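Local coordinates for ThiJ/PfpI family protein (Pseudomonas syringae pv. tomato, PDB 3EWN) that is of unknown function but belongs to the DJ-1/PfpI family, within the class I glutamine amidotransferase-like superfamily, at residues G96-A101 with A231-K236; G178-L183 with S202-D207. All coordinates share one frame; numbering follows the deposited sequence.

Contact 1: residues G96-A101 with A231-K236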
loop_
_atom_site.group_PDB
_atom_site.type_symbol
_atom_site.label_atom_id
_atom_site.label_comp_id
_atom_site.label_asym_id
_atom_site.label_seq_id
_atom_site.Cartn_x
_atom_site.Cartn_y
_atom_site.Cartn_z
ATOM N N GLY A 96 -18.021 2.584 3.747
ATOM C CA GLY A 96 -17.677 1.415 4.538
ATOM C C GLY A 96 -17.198 1.804 5.924
ATOM O O GLY A 96 -17.429 1.090 6.901
ATOM N N THR A 97 -16.525 2.947 5.999
ATOM C CA THR A 97 -15.994 3.472 7.250
ATOM C C THR A 97 -17.121 4.008 8.132
ATOM O O THR A 97 -17.098 3.850 9.354
ATOM C CB THR A 97 -14.999 4.608 6.974
ATOM O OG1 THR A 97 -13.944 4.119 6.135
ATOM C CG2 THR A 97 -14.418 5.144 8.282
ATOM N N LEU A 98 -18.100 4.658 7.507
ATOM C CA LEU A 98 -19.236 5.196 8.242
ATOM C C LEU A 98 -20.025 4.026 8.818
ATOM O O LEU A 98 -20.521 4.089 9.945
ATOM C CB LEU A 98 -20.121 6.028 7.309
ATOM C CG LEU A 98 -19.455 7.276 6.718
ATOM C CD1 LEU A 98 -20.339 7.867 5.627
ATOM C CD2 LEU A 98 -19.209 8.298 7.831
ATOM N N ALA A 99 -20.143 2.957 8.038
ATOM C CA ALA A 99 -20.861 1.772 8.488
ATOM C C ALA A 99 -20.131 1.162 9.681
ATOM O O ALA A 99 -20.746 0.807 10.683
ATOM C CB ALA A 99 -20.964 0.749 7.358
ATOM N N ALA A 100 -18.813 1.040 9.574
ATOM C CA ALA A 100 -18.028 0.478 10.667
ATOM C C ALA A 100 -18.123 1.352 11.922
ATOM O O ALA A 100 -18.225 0.838 13.036
ATOM C CB ALA A 100 -16.570 0.326 10.244
ATOM N N ALA A 101 -18.103 2.668 11.732
ATOM C CA ALA A 101 -18.174 3.610 12.846
ATOM C C ALA A 101 -19.571 3.700 13.452
ATOM O O ALA A 101 -19.766 4.383 14.457
ATOM C CB ALA A 101 -17.719 4.995 12.388
ATOM N N ALA A 231 -18.143 15.862 -1.087
ATOM C CA ALA A 231 -19.168 16.585 -0.340
ATOM C C ALA A 231 -20.133 15.665 0.417
ATOM O O ALA A 231 -20.439 15.905 1.590
ATOM C CB ALA A 231 -19.946 17.501 -1.281
ATOM N N GLU A 232 -20.609 14.615 -0.245
ATOM C CA GLU A 232 -21.537 13.694 0.402
ATOM C C GLU A 232 -20.911 13.029 1.625
ATOM O O GLU A 232 -21.561 12.888 2.664
ATOM C CB GLU A 232 -22.017 12.619 -0.578
ATOM C CG GLU A 232 -22.925 13.114 -1.701
ATOM C CD GLU A 232 -24.143 13.881 -1.199
ATOM O OE1 GLU A 232 -24.649 13.569 -0.102
ATOM O OE2 GLU A 232 -24.605 14.794 -1.918
ATOM N N PHE A 233 -19.651 12.619 1.504
ATOM C CA PHE A 233 -18.954 11.980 2.615
ATOM C C PHE A 233 -18.708 12.992 3.735
ATOM O O PHE A 233 -18.919 12.691 4.907
ATOM C CB PHE A 233 -17.621 11.396 2.137
ATOM C CG PHE A 233 -16.817 10.739 3.228
ATOM C CD1 PHE A 233 -17.309 9.624 3.901
ATOM C CD2 PHE A 233 -15.562 11.228 3.574
ATOM C CE1 PHE A 233 -16.556 8.998 4.900
ATOM C CE2 PHE A 233 -14.802 10.612 4.567
ATOM C CZ PHE A 233 -15.302 9.495 5.233
ATOM N N THR A 234 -18.272 14.195 3.378
ATOM C CA THR A 234 -18.023 15.216 4.391
ATOM C C THR A 234 -19.260 15.458 5.243
ATOM O O THR A 234 -19.173 15.520 6.469
ATOM C CB THR A 234 -17.605 16.551 3.763
ATOM O OG1 THR A 234 -16.374 16.377 3.053
ATOM C CG2 THR A 234 -17.415 17.613 4.848
ATOM N N LYS A 235 -20.411 15.603 4.594
ATOM C CA LYS A 235 -21.646 15.835 5.327
ATOM C C LYS A 235 -22.035 14.638 6.192
ATOM O O LYS A 235 -22.453 14.811 7.334
ATOM C CB LYS A 235 -22.784 16.197 4.364
ATOM C CG LYS A 235 -22.654 17.596 3.768
ATOM C CD LYS A 235 -23.876 17.995 2.945
ATOM C CE LYS A 235 -23.946 17.254 1.617
ATOM N NZ LYS A 235 -22.817 17.607 0.708
ATOM N N LYS A 236 -21.885 13.427 5.662
ATOM C CA LYS A 236 -22.226 12.224 6.423
ATOM C C LYS A 236 -21.289 12.034 7.609
ATOM O O LYS A 236 -21.693 11.509 8.650
ATOM C CB LYS A 236 -22.195 10.990 5.517
ATOM C CG LYS A 236 -23.351 10.953 4.527
ATOM C CD LYS A 236 -23.122 9.946 3.411
ATOM C CE LYS A 236 -23.142 8.521 3.913
ATOM N NZ LYS A 236 -23.167 7.564 2.771
#
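Lys-236 wraps its aliphatic chain around one methyl of Leu-98. CB starts the contact, lying 3.6 Å from Leu-98 CD1. CG turns beside the backbone N, the chain runs extended through chi2 to CD, 4.1 Å from Leu-98 CD1, and a bend at chi3 (68°) then turns CE back to 3.3 Å from the same methyl. The CE approach is tighter than ordinary van der Waals contact, which places the methyl in the crook of the bent chain. NZ, 4.0 Å from Leu-98 CD1, forms a salt bridge with Asp-95, the residue just before 96-101. The two side chains cross at about a right angle; the lysine gives its carbons to the leucine while its ammonium goes to Asp-95.

Phe-233, one helical turn earlier, closes on Leu-98 with its ring. With CG anti to the backbone N (chi1 179°), CE1 reaches Leu-98 CG at 3.8 Å, while CD1 stands 3.9 Å from Leu-98 CD1; the approach is oblique. No hydrogen bond links the segments, and the contact rests on apolar packing.

Leu-98 also touches Leu-240 on the same C-terminal helix, and Phe-233 reaches Leu-128 of helix 126-132 and comes close to a bound glycerol, probably from crystallisation. The result is a helix-to-helix contact on an alpha/beta core: helix 231-240 packs against the short helix 95-100, which follows the parallel strand 87-90 in the flavodoxin-like fold of the DJ-1/PfpI family.

Contact 2: residues G178-L183 with S202-D207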
loop_
_atom_site.group_PDB
_atom_site.type_symbol
_atom_site.label_atom_id
_atom_site.label_comp_id
_atom_site.label_asym_id
_atom_site.label_seq_id
_atom_site.Cartn_x
_atom_site.Cartn_y
_atom_site.Cartn_z
ATOM N N GLY A 178 -0.294 6.869 5.580
ATOM C CA GLY A 178 -0.056 5.668 6.367
ATOM C C GLY A 178 1.390 5.210 6.367
ATOM O O GLY A 178 1.856 4.610 7.336
ATOM N N LEU A 179 2.104 5.476 5.279
ATOM C CA LEU A 179 3.509 5.087 5.196
ATOM C C LEU A 179 4.370 5.885 6.169
ATOM O O LEU A 179 5.253 5.332 6.826
ATOM C CB LEU A 179 4.028 5.286 3.776
ATOM C CG LEU A 179 3.543 4.276 2.743
ATOM C CD1 LEU A 179 3.935 4.742 1.346
ATOM C CD2 LEU A 179 4.146 2.907 3.052
ATOM N N ASP A 180 4.118 7.187 6.258
ATOM C CA ASP A 180 4.889 8.027 7.168
ATOM C C ASP A 180 4.525 7.686 8.606
ATOM O O ASP A 180 5.378 7.660 9.496
ATOM C CB ASP A 180 4.638 9.505 6.855
ATOM C CG ASP A 180 5.169 9.890 5.485
ATOM O OD1 ASP A 180 6.213 9.332 5.098
ATOM O OD2 ASP A 180 4.560 10.738 4.803
ATOM N N PHE A 181 3.248 7.414 8.822
ATOM C CA PHE A 181 2.761 7.019 10.131
ATOM C C PHE A 181 3.463 5.710 10.515
ATOM O O PHE A 181 3.973 5.563 11.629
ATOM C CB PHE A 181 1.248 6.801 10.050
ATOM C CG PHE A 181 0.713 5.855 11.085
ATOM C CD1 PHE A 181 0.535 6.265 12.397
ATOM C CD2 PHE A 181 0.406 4.546 10.742
ATOM C CE1 PHE A 181 0.057 5.377 13.362
ATOM C CE2 PHE A 181 -0.072 3.651 11.694
ATOM C CZ PHE A 181 -0.246 4.068 13.007
ATOM N N GLY A 182 3.489 4.771 9.576
ATOM C CA GLY A 182 4.108 3.476 9.821
ATOM C C GLY A 182 5.594 3.522 10.126
ATOM O O GLY A 182 6.059 2.897 11.079
ATOM N N LEU A 183 6.350 4.257 9.320
ATOM C CA LEU A 183 7.788 4.352 9.534
ATOM C C LEU A 183 8.084 4.966 10.903
ATOM O O LEU A 183 9.012 4.552 11.599
ATOM C CB LEU A 183 8.431 5.191 8.426
ATOM C CG LEU A 183 9.961 5.199 8.349
ATOM C CD1 LEU A 183 10.487 3.769 8.152
ATOM C CD2 LEU A 183 10.398 6.090 7.195
ATOM N N SER A 202 12.333 -0.866 1.748
ATOM C CA SER A 202 11.115 -0.544 1.010
ATOM C C SER A 202 11.384 0.588 0.019
ATOM O O SER A 202 10.470 1.062 -0.662
ATOM C CB SER A 202 10.014 -0.122 1.986
ATOM O OG SER A 202 10.415 1.016 2.723
ATOM N N GLU A 203 12.647 1.005 -0.052
ATOM C CA GLU A 203 13.068 2.094 -0.928
ATOM C C GLU A 203 12.108 3.264 -0.807
ATOM O O GLU A 203 11.657 3.808 -1.816
ATOM C CB GLU A 203 13.124 1.638 -2.390
ATOM C CG GLU A 203 14.202 0.617 -2.683
ATOM C CD GLU A 203 14.628 0.622 -4.140
ATOM O OE1 GLU A 203 14.994 1.707 -4.638
ATOM O OE2 GLU A 203 14.607 -0.449 -4.781
ATOM N N TYR A 204 11.797 3.659 0.425
ATOM C CA TYR A 204 10.867 4.759 0.629
ATOM C C TYR A 204 11.506 6.144 0.534
ATOM O O TYR A 204 11.790 6.807 1.535
ATOM C CB TYR A 204 10.131 4.583 1.964
ATOM C CG TYR A 204 9.001 5.570 2.176
ATOM C CD1 TYR A 204 8.097 5.863 1.151
ATOM C CD2 TYR A 204 8.840 6.215 3.401
ATOM C CE1 TYR A 204 7.061 6.785 1.343
ATOM C CE2 TYR A 204 7.808 7.133 3.605
ATOM C CZ TYR A 204 6.927 7.415 2.572
ATOM O OH TYR A 204 5.927 8.341 2.771
ATOM N N ASP A 205 11.733 6.556 -0.706
ATOM C CA ASP A 205 12.293 7.861 -1.034
ATOM C C ASP A 205 11.435 8.266 -2.221
ATOM O O ASP A 205 11.872 8.235 -3.371
ATOM C CB ASP A 205 13.766 7.738 -1.436
ATOM C CG ASP A 205 14.365 9.062 -1.880
ATOM O OD1 ASP A 205 13.895 10.124 -1.415
ATOM O OD2 ASP A 205 15.317 9.039 -2.689
ATOM N N PRO A 206 10.182 8.650 -1.945
ATOM C CA PRO A 206 9.207 9.057 -2.957
ATOM C C PRO A 206 9.621 10.190 -3.876
ATOM O O PRO A 206 10.355 11.093 -3.481
ATOM C CB PRO A 206 7.973 9.400 -2.126
ATOM C CG PRO A 206 8.566 9.909 -0.850
ATOM C CD PRO A 206 9.661 8.905 -0.590
ATOM N N ASP A 207 9.131 10.119 -5.108
ATOM C CA ASP A 207 9.397 11.128 -6.124
ATOM C C ASP A 207 8.113 11.255 -6.946
ATOM O O ASP A 207 8.067 10.863 -8.110
ATOM C CB ASP A 207 10.570 10.690 -7.010
ATOM C CG ASP A 207 10.937 11.729 -8.048
ATOM O OD1 ASP A 207 10.632 12.919 -7.830
ATOM O OD2 ASP A 207 11.542 11.358 -9.078
#
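The Tyr-204 ring meets the helix segment 178-183 mainly through its edge: Asp-180 OD1 lies at the edge in the ring plane, and Leu-183 CD2 lies near that plane, 4.1 Å from Tyr-204 CD2. Leu-179 comes obliquely, its CD1 being 3.7 Å from Tyr-204 CE1 and its CB equally far from Tyr-204 OH. Pro-208 of the second subunit also packs on the Tyr-204 side chain. The Asp-180 carboxylate is turned 43° against the ring plane.

One polar bond crosses the contact. Tyr-204 OH donates to Asp-180 OD1 over a short 2.5 Å, arriving from above the carboxylate, 47° out of its plane. OD1 also lies 3.1 Å from Tyr-204 CE2. The tyrosine gets there because its CG is anti to the backbone N (chi1 -172°), which sends the ring from the loop toward the helix, where the hydroxyl meets Asp-180 OD1 and lies beside Leu-179 CB.

The loop backbone is itself shaped. Glu-203 ends helix 192-201 in a Schellman motif, Tyr-204 is the centre of an inverse gamma turn, with Asp-205 N bonded to Glu-203 O at 3.0 Å, and Tyr-204 O is held by Gln-199 NE2.

Asp-180 OD2 is engaged by Arg-162 NE in a salt bridge and by the backbone N of Asp-207 of the second subunit. With the tyrosine on OD1, three donors share this buried carboxylate, which is consistent with an ionised aspartate; because Asp-207 N comes from the second subunit, the same carboxylate ties the tyrosine of its own loop to the interface.

In the fold
Both contacts are largely buried, but they sit in different surroundings. Contact 1 lies about 17 Å from the centre of the chain and includes an exposed lysine; all four touching residues of contact 2, at about 13 Å, are buried. Their centres are 27 Å apart and they do not touch, although 178-207 is nested in the chain between the two segments of contact 1. They share no helix: contact 1 joins helices 95-100 and 231-240, and contact 2 joins helix 177-189 to a loop. Across contact 1 there is only apolar packing, untouched by the second subunit, whereas contact 2 pairs a hydrogen bond with packing at the subunit interface.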